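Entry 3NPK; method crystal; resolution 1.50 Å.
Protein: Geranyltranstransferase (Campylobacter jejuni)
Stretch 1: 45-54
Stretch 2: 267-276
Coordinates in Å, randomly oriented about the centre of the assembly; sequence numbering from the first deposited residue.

Stretch 1 (45-54) QLLLSVVQSN
Stretch 2 (267-276) LNEKLAQMIQ

Two nearly antiparallel helices from distant parts of one chain pack here through van der Waals contact alone, with no hydrogen bond crossing between them. Residues 45-54 are helical throughout; in the second stretch the helix starts at Glu269, after Leu267 (phi/psi -93/163°) and the N-cap residue Asn268 (-49/135°). The axes run at 160° and approach to 9.0 Å, and the contact buries 357 Å² summed over both sides. The register pairs Leu46 with Ile275 (CA to CA 6.9 Å), Ser49 with Met274 (6.4 Å) and Ser53 with Leu271 (5.5 Å).

The two serines point toward the second helix, and their small side chains leave room for larger neighbours. Met274, modelled as selenomethionine (chi1 m, chi2 t, chi3 m), lies along this surface: its SE is 3.8 Å from Ser49 CB, while its CE sits 3.5 Å from Ser49 O and 3.3 Å from Ser53 CB. A long, flexible side chain can thus touch both serines, one helical turn apart.

Each serine satisfies its hydroxyl within its own helix. Ser49, chi1 m, donates from OG to Gln45 O at 2.7 Å; Ser53, chi1 p, donates from OG to Val50 O at 2.8 Å. Polar residues can therefore line a largely apolar contact at little cost.

Leu271 (chi1 t, chi2 p) leaves its backbone sideways, but its end comes nearer the first helix. Its CD1 lies 3.7 Å from Ser49 O and 4.1 Å from Val50 CG2, and its CB is 3.5 Å from Ser53 OG. Val50, chi1 t, has its CA-to-CB bond directed away, yet CG2 still reaches this leucine. Farther along, Leu46 (m, t) and Ile275 (m, t), both buried, meet more loosely, CD2 of Leu46 lying 4.5 Å from CG2 of Ile275; branched aliphatic side chains suit this buried end.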

ATOM      1  N   GLN A  45      11.826  -2.533  16.363  1.00 10.61           N
ATOM      2  CA  GLN A  45      12.287  -2.846  17.718  1.00 11.66           C
ATOM      3  C   GLN A  45      11.269  -2.512  18.807  1.00 10.66           C
ATOM      4  O   GLN A  45      11.168  -3.235  19.816  1.00 11.44           O
ATOM      5  CB  GLN A  45      13.645  -2.208  18.011  1.00 12.64           C
ATOM      6  CG  GLN A  45      14.772  -2.773  17.119  1.00 14.37           C
ATOM      7  CD  GLN A  45      14.838  -4.290  17.198  1.00 17.63           C
ATOM      8  OE1 GLN A  45      14.602  -4.870  18.255  1.00 20.60           O
ATOM      9  NE2 GLN A  45      15.142  -4.937  16.082  1.00 18.18           N
ATOM     10  N   LEU A  46      10.502  -1.439  18.619  1.00 10.58           N
ATOM     11  CA  LEU A  46       9.406  -1.150  19.549  1.00 10.63           C
ATOM     12  C   LEU A  46       8.405  -2.297  19.567  1.00 10.05           C
ATOM     13  O   LEU A  46       8.003  -2.765  20.634  1.00 11.33           O
ATOM     14  CB  LEU A  46       8.690   0.144  19.166  1.00 11.49           C
ATOM     15  CG  LEU A  46       9.457   1.444  19.419  1.00 12.13           C
ATOM     16  CD1 LEU A  46       8.659   2.570  18.798  1.00 14.22           C
ATOM     17  CD2 LEU A  46       9.674   1.671  20.914  1.00 14.21           C
ATOM     18  N   LEU A  47       8.017  -2.770  18.384  1.00  9.39           N
ATOM     19  CA  LEU A  47       7.038  -3.846  18.295  1.00  9.77           C
ATOM     20  C   LEU A  47       7.593  -5.113  18.944  1.00 10.28           C
ATOM     21  O   LEU A  47       6.912  -5.771  19.746  1.00 10.78           O
ATOM     22  CB  LEU A  47       6.671  -4.115  16.830  1.00 10.48           C
ATOM     23  CG  LEU A  47       5.661  -5.249  16.612  1.00 10.88           C
ATOM     24  CD1 LEU A  47       4.803  -4.993  15.385  1.00 13.39           C
ATOM     25  CD2 LEU A  47       6.326  -6.632  16.488  1.00 11.45           C
ATOM     26  N   LEU A  48       8.825  -5.472  18.592  1.00  9.36           N
ATOM     27  CA  LEU A  48       9.397  -6.727  19.084  1.00 10.67           C
ATOM     28  C   LEU A  48       9.632  -6.674  20.591  1.00 11.05           C
ATOM     29  O   LEU A  48       9.553  -7.700  21.271  1.00 11.32           O
ATOM     30  CB  LEU A  48      10.698  -7.051  18.347  1.00 11.56           C
ATOM     31  CG  LEU A  48      10.522  -7.330  16.850  1.00 10.39           C
ATOM     32  CD1 LEU A  48      11.888  -7.342  16.154  1.00 11.97           C
ATOM     33  CD2 LEU A  48       9.768  -8.654  16.643  1.00 11.40           C
ATOM     34  N   SER A  49       9.904  -5.482  21.123  1.00  9.95           N
ATOM     35  CA  SER A  49      10.124  -5.332  22.564  1.00 10.47           C
ATOM     36  C   SER A  49       8.824  -5.623  23.304  1.00 10.53           C
ATOM     37  O   SER A  49       8.817  -6.332  24.328  1.00 11.89           O
ATOM     38  CB  SER A  49      10.602  -3.914  22.910  1.00 11.24           C
ATOM     39  OG  SER A  49      11.900  -3.639  22.392  1.00 12.34           O
ATOM     40  N   VAL A  50       7.717  -5.076  22.800  1.00  9.34           N
ATOM     41  CA  VAL A  50       6.415  -5.372  23.411  1.00 10.29           C
ATOM     42  C   VAL A  50       6.165  -6.885  23.421  1.00 10.10           C
ATOM     43  O   VAL A  50       5.846  -7.464  24.465  1.00 11.96           O
ATOM     44  CB  VAL A  50       5.251  -4.645  22.701  1.00  9.89           C
ATOM     45  CG1 VAL A  50       3.900  -5.108  23.280  1.00 11.88           C
ATOM     46  CG2 VAL A  50       5.413  -3.118  22.845  1.00 10.62           C
ATOM     47  N   VAL A  51       6.325  -7.534  22.269  1.00  9.84           N
ATOM     48  CA  VAL A  51       6.078  -8.970  22.187  1.00 10.90           C
ATOM     49  C   VAL A  51       7.011  -9.761  23.116  1.00 12.18           C
ATOM     50  O   VAL A  51       6.564 -10.626  23.881  1.00 13.12           O
ATOM     51  CB  VAL A  51       6.198  -9.487  20.735  1.00 10.23           C
ATOM     52  CG1 VAL A  51       5.968 -11.001  20.690  1.00 11.86           C
ATOM     53  CG2 VAL A  51       5.188  -8.770  19.839  1.00 11.31           C
ATOM     54  N   GLN A  52       8.303  -9.461  23.065  1.00 12.22           N
ATOM     55  CA  GLN A  52       9.263 -10.161  23.915  1.00 13.92           C
ATOM     56  C   GLN A  52       8.889 -10.058  25.398  1.00 14.80           C
ATOM     57  O   GLN A  52       9.007 -11.029  26.146  1.00 16.11           O
ATOM     58  CB  GLN A  52      10.681  -9.627  23.677  1.00 15.37           C
ATOM     59  CG  GLN A  52      11.743 -10.249  24.594  1.00 18.24           C
ATOM     60  CD  GLN A  52      11.889 -11.753  24.435  1.00 21.68           C
ATOM     61  OE1 GLN A  52      11.377 -12.354  23.489  1.00 21.94           O
ATOM     62  NE2 GLN A  52      12.595 -12.372  25.377  1.00 24.62           N
ATOM     63  N   SER A  53       8.416  -8.887  25.807  1.00 12.96           N
ATOM     64  CA  SER A  53       8.124  -8.618  27.216  1.00 14.31           C
ATOM     65  C   SER A  53       6.843  -9.295  27.692  1.00 15.17           C
ATOM     66  O   SER A  53       6.655  -9.517  28.891  1.00 18.53           O
ATOM     67  CB  SER A  53       8.014  -7.108  27.457  1.00 15.88           C
ATOM     68  OG  SER A  53       6.769  -6.603  26.998  1.00 18.66           O
ATOM     69  N   ASN A  54       5.955  -9.621  26.765  1.00 14.50           N
ATOM     70  CA  ASN A  54       4.621 -10.069  27.144  1.00 16.71           C
ATOM     71  C   ASN A  54       4.310 -11.513  26.744  1.00 17.47           C
ATOM     72  O   ASN A  54       3.771 -12.301  27.539  1.00 20.41           O
ATOM     73  CB  ASN A  54       3.580  -9.122  26.542  1.00 18.46           C
ATOM     74  CG  ASN A  54       2.223  -9.305  27.151  1.00 20.78           C
ATOM     75  OD1 ASN A  54       1.393 -10.028  26.619  1.00 21.63           O
ATOM     76  ND2 ASN A  54       2.000  -8.673  28.300  1.00 23.33           N
ATOM     77  N   LEU A 267       4.177   0.409  32.781  1.00 14.59           N
ATOM     78  CA  LEU A 267       4.405  -0.774  31.968  1.00 14.54           C
ATOM     79  C   LEU A 267       5.142  -1.830  32.770  1.00 14.35           C
ATOM     80  O   LEU A 267       5.729  -1.544  33.812  1.00 15.79           O
ATOM     81  CB  LEU A 267       5.274  -0.427  30.757  1.00 15.93           C
ATOM     82  CG  LEU A 267       4.758   0.642  29.802  1.00 16.40           C
ATOM     83  CD1 LEU A 267       5.705   0.803  28.615  1.00 17.97           C
ATOM     84  CD2 LEU A 267       3.381   0.255  29.317  1.00 17.92           C
ATOM     85  N   ASN A 268       5.106  -3.063  32.288  1.00 14.41           N
ATOM     86  CA  ASN A 268       6.005  -4.077  32.813  1.00 15.91           C
ATOM     87  C   ASN A 268       7.429  -3.536  32.856  1.00 16.31           C
ATOM     88  O   ASN A 268       7.886  -2.907  31.898  1.00 15.67           O
ATOM     89  CB  ASN A 268       5.942  -5.329  31.946  1.00 17.97           C
ATOM     90  CG  ASN A 268       6.998  -6.339  32.321  1.00 19.98           C
ATOM     91  OD1 ASN A 268       6.815  -7.143  33.241  1.00 23.69           O
ATOM     92  ND2 ASN A 268       8.111  -6.305  31.609  1.00 18.37           N
ATOM     93  N   GLU A 269       8.123  -3.765  33.968  1.00 16.73           N
ATOM     94  CA  GLU A 269       9.436  -3.163  34.178  1.00 18.65           C
ATOM     95  C   GLU A 269      10.430  -3.511  33.064  1.00 17.96           C
ATOM     96  O   GLU A 269      11.271  -2.693  32.702  1.00 17.51           O
ATOM     97  CB  GLU A 269       9.994  -3.598  35.534  1.00 22.91           C
ATOM     98  CG  GLU A 269       9.894  -5.102  35.761  1.00 27.13           C
ATOM     99  CD  GLU A 269       9.954  -5.492  37.234  1.00 32.15           C
ATOM    100  OE1 GLU A 269      10.401  -4.662  38.058  1.00 33.87           O
ATOM    101  OE2 GLU A 269       9.552  -6.633  37.567  1.00 33.77           O
ATOM    102  N   LYS A 270      10.358  -4.725  32.533  1.00 17.63           N
ATOM    103  CA  LYS A 270      11.300  -5.112  31.479  1.00 18.28           C
ATOM    104  C   LYS A 270      10.996  -4.363  30.180  1.00 16.19           C
ATOM    105  O   LYS A 270      11.905  -3.901  29.478  1.00 16.08           O
ATOM    106  CB  LYS A 270      11.297  -6.622  31.243  1.00 22.34           C
ATOM    107  CG  LYS A 270      11.456  -7.480  32.498  1.00 26.43           C
ATOM    108  CD  LYS A 270      12.551  -6.981  33.428  1.00 30.99           C
ATOM    109  CE  LYS A 270      12.743  -7.934  34.612  1.00 33.90           C
ATOM    110  NZ  LYS A 270      13.331  -7.273  35.823  1.00 35.93           N
ATOM    111  N   LEU A 271       9.714  -4.232  29.866  1.00 14.84           N
ATOM    112  CA  LEU A 271       9.300  -3.462  28.701  1.00 13.59           C
ATOM    113  C   LEU A 271       9.682  -1.993  28.852  1.00 12.97           C
ATOM    114  O   LEU A 271      10.175  -1.373  27.913  1.00 13.61           O
ATOM    115  CB  LEU A 271       7.790  -3.589  28.467  1.00 13.90           C
ATOM    116  CG  LEU A 271       7.289  -2.788  27.262  1.00 14.33           C
ATOM    117  CD1 LEU A 271       8.061  -3.162  25.975  1.00 14.67           C
ATOM    118  CD2 LEU A 271       5.801  -2.978  27.090  1.00 15.35           C
ATOM    119  N   ALA A 272       9.460  -1.436  30.035  1.00 13.43           N
ATOM    120  CA  ALA A 272       9.816  -0.043  30.274  1.00 13.67           C
ATOM    121  C   ALA A 272      11.306   0.201  30.012  1.00 14.95           C
ATOM    122  O   ALA A 272      11.678   1.183  29.354  1.00 14.81           O
ATOM    123  CB  ALA A 272       9.451   0.373  31.700  1.00 15.05           C
ATOM    124  N   GLN A 273      12.153  -0.704  30.500  1.00 15.12           N
ATOM    125  CA  GLN A 273      13.594  -0.577  30.291  1.00 15.71           C
ATOM    126  C   GLN A 273      13.977  -0.689  28.803  1.00 14.67           C
ATOM    127  O   GLN A 273      14.829   0.068  28.310  1.00 15.49           O
ATOM    128  CB  GLN A 273      14.352  -1.627  31.104  1.00 16.91           C
ATOM    129  CG  GLN A 273      15.853  -1.470  30.994  1.00 18.83           C
ATOM    130  CD  GLN A 273      16.330  -0.180  31.628  1.00 19.82           C
ATOM    131  OE1 GLN A 273      16.072   0.073  32.804  1.00 22.36           O
ATOM    132  NE2 GLN A 273      17.023   0.645  30.852  1.00 20.36           N
HETATM  133  N   MSE A 274      13.364  -1.634  28.094  1.00 14.53           N
HETATM  134  CA  MSE A 274      13.598  -1.777  26.658  1.00 15.40           C
HETATM  135  C   MSE A 274      13.249  -0.509  25.898  1.00 14.82           C
HETATM  136  O   MSE A 274      13.991  -0.076  25.014  1.00 15.86           O
HETATM  137  CB  MSE A 274      12.823  -2.960  26.099  1.00 17.87           C
HETATM  138  CG  MSE A 274      13.430  -4.286  26.485  1.00 23.35           C
HETATM  139 SE   MSE A 274      12.445  -5.776  25.696  1.00 31.67          SE
HETATM  140  CE  MSE A 274      11.071  -5.995  27.035  1.00 33.41           C
ATOM    141  N   ILE A 275      12.118   0.094  26.233  1.00 14.07           N
ATOM    142  CA  ILE A 275      11.716   1.301  25.530  1.00 15.92           C
ATOM    143  C   ILE A 275      12.653   2.450  25.888  1.00 16.55           C
ATOM    144  O   ILE A 275      13.036   3.242  25.027  1.00 16.71           O
ATOM    145  CB  ILE A 275      10.246   1.655  25.803  1.00 15.64           C
ATOM    146  CG1 ILE A 275       9.340   0.539  25.254  1.00 16.86           C
ATOM    147  CG2 ILE A 275       9.879   3.028  25.196  1.00 15.73           C
ATOM    148  CD1 ILE A 275       7.869   0.745  25.531  1.00 17.10           C
ATOM    149  N   GLN A 276      13.038   2.530  27.158  1.00 16.76           N
ATOM    150  CA  GLN A 276      13.984   3.553  27.602  1.00 20.29           C
ATOM    151  C   GLN A 276      15.271   3.467  26.772  1.00 19.31           C
ATOM    152  O   GLN A 276      15.811   4.477  26.328  1.00 20.72           O
ATOM    153  CB  GLN A 276      14.290   3.367  29.094  1.00 23.94           C
ATOM    154  CG  GLN A 276      15.049   4.504  29.724  1.00 27.94           C
ATOM    155  CD  GLN A 276      14.238   5.780  29.731  1.00 31.54           C
ATOM    156  OE1 GLN A 276      13.106   5.798  30.201  1.00 33.37           O
ATOM    157  NE2 GLN A 276      14.813   6.858  29.214  1.00 34.00           N
TER